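PDB 1NXH: MTH396 protein from Methanothermobacter thermautotrophicus, which is of unknown function but belongs to the EhaM (DUF1959) family and forms an all-helical homodimer whose chains are joined by interchain disulfides. Local coordinates for the interface of chains A and B. Sequence-based numbering; all coordinates share one arbitrary frame. Chains: chain A/B, MTH396 protein.

The interface of chains A and B. Residues chain A 24, 28, 42-43, 46-47, 55; chain B 84, 86.
B:Met84, modelled as selenomethionine, pushes its tip among A:Leu43, A:Leu47 and A:Leu55, while B:Ile86 beside it rests on A:Leu43 and A:Lys46. This is a hydrophobic knob-and-pocket patch of the all-helical, two-fold symmetric EhaM-family homodimer. The knobs come from the loop between helices 77-83 and 89-104 of chain B; the pocket is built by helices 36-46 and 49-60 of chain A, the turn between them, and the end of helix 18-25 with the loop after it.

Packing around B:Met84 is apolar. Its methyl CE lies 3.4 Å from CD2 of A:Leu43. CD1 of A:Leu47 is 3.8 Å from the same CE, and CD1 of A:Leu55 closes in from farther off. As modelled, the chain bends at its last torsion (chi3 69°), which turns CE toward these leucines, though the residue is poorly ordered and the detail of its tip is approximate. SE itself passes CD1 of A:Leu28 at 3.8 Å, the two side chains running in opposite directions. A:Val24 borders the selenium more loosely.

B:Ile86 uses its two branches separately. CG1, anti to the carbonyl carbon (chi1 -55°), carries CD1 to 3.7 Å from CD2 of A:Leu43, which thus touches both knobs. The other branch, CG2, touches the aliphatic stem of A:Lys46, 3.3 Å from its CG, the two side chains crossing at about a right angle, and A:Ile42 flanks it more distantly. The outer carbons of A:Lys46, CD and CE, pass the backbone O of B:Ile86.

Among backbone groups, the carbonyl O of B:Met84 faces a methyl, lying 3.3 Å from CD2 of A:Leu47. Polar atoms of the two chains make no bond within this patch.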
# COMPACT_ATOMS: atom_id res chain seq x y z
N VAL A 24 -13.06 -12.91 -0.02
CA VAL A 24 -11.66 -13.28 0.11
C VAL A 24 -11.01 -13.89 -1.12
O VAL A 24 -10.14 -13.28 -1.74
CB VAL A 24 -11.52 -14.30 1.24
CG1 VAL A 24 -10.05 -14.51 1.57
CG2 VAL A 24 -12.33 -13.85 2.46
N LEU A 28 -9.08 -11.17 -3.54
CA LEU A 28 -7.63 -11.26 -3.56
C LEU A 28 -7.14 -11.60 -4.97
O LEU A 28 -6.35 -12.53 -5.16
CB LEU A 28 -7.14 -12.31 -2.56
CG LEU A 28 -7.10 -11.79 -1.12
CD1 LEU A 28 -7.07 -12.93 -0.11
CD2 LEU A 28 -5.88 -10.90 -0.96
N ILE A 42 -3.91 -22.99 -2.97
CA ILE A 42 -2.84 -22.49 -2.13
C ILE A 42 -3.36 -22.42 -0.72
O ILE A 42 -2.71 -22.90 0.22
CB ILE A 42 -2.40 -21.09 -2.57
CG1 ILE A 42 -1.58 -21.18 -3.85
CG2 ILE A 42 -1.56 -20.43 -1.49
CD1 ILE A 42 -1.24 -19.85 -4.45
N LEU A 43 -4.53 -21.82 -0.56
CA LEU A 43 -5.15 -21.73 0.75
C LEU A 43 -5.29 -23.15 1.26
O LEU A 43 -4.89 -23.47 2.38
CB LEU A 43 -6.52 -21.10 0.64
CG LEU A 43 -6.54 -19.69 0.06
CD1 LEU A 43 -7.97 -19.21 0.04
CD2 LEU A 43 -5.70 -18.76 0.90
N LYS A 46 -1.95 -24.25 2.32
CA LYS A 46 -1.34 -23.62 3.49
C LYS A 46 -2.14 -23.72 4.77
O LYS A 46 -1.74 -24.41 5.70
CB LYS A 46 -1.03 -22.14 3.22
CG LYS A 46 -0.09 -21.86 2.02
CD LYS A 46 1.42 -22.09 2.30
CE LYS A 46 2.27 -21.70 1.07
NZ LYS A 46 3.72 -21.97 1.21
N LEU A 47 -3.28 -23.03 4.82
CA LEU A 47 -4.12 -23.02 6.02
C LEU A 47 -4.73 -24.38 6.42
O LEU A 47 -5.21 -25.14 5.58
CB LEU A 47 -5.24 -22.00 5.84
CG LEU A 47 -4.79 -20.57 5.52
CD1 LEU A 47 -5.98 -19.73 5.10
CD2 LEU A 47 -4.10 -19.97 6.73
N LEU A 55 -11.00 -17.93 10.29
CA LEU A 55 -10.59 -16.82 9.45
C LEU A 55 -11.55 -15.69 9.15
O LEU A 55 -11.29 -14.52 9.49
CB LEU A 55 -10.07 -17.35 8.12
CG LEU A 55 -8.56 -17.48 8.04
CD1 LEU A 55 -8.16 -17.83 6.62
CD2 LEU A 55 -7.92 -16.17 8.46
N MSE B 84 -4.26 -13.65 7.37
CA MSE B 84 -4.31 -15.07 7.06
C MSE B 84 -3.09 -15.87 7.51
O MSE B 84 -3.22 -17.04 7.89
CB MSE B 84 -4.53 -15.25 5.55
CG MSE B 84 -5.76 -14.49 5.07
SE MSE B 84 -6.12 -14.62 3.19
CE MSE B 84 -6.62 -16.47 3.17
N ILE B 86 -0.59 -16.83 5.66
CA ILE B 86 -0.28 -17.82 4.65
C ILE B 86 1.20 -17.69 4.33
O ILE B 86 1.82 -18.61 3.77
CB ILE B 86 -1.08 -17.56 3.38
CG1 ILE B 86 -2.56 -17.49 3.73
CG2 ILE B 86 -0.84 -18.65 2.39
CD1 ILE B 86 -3.35 -16.62 2.79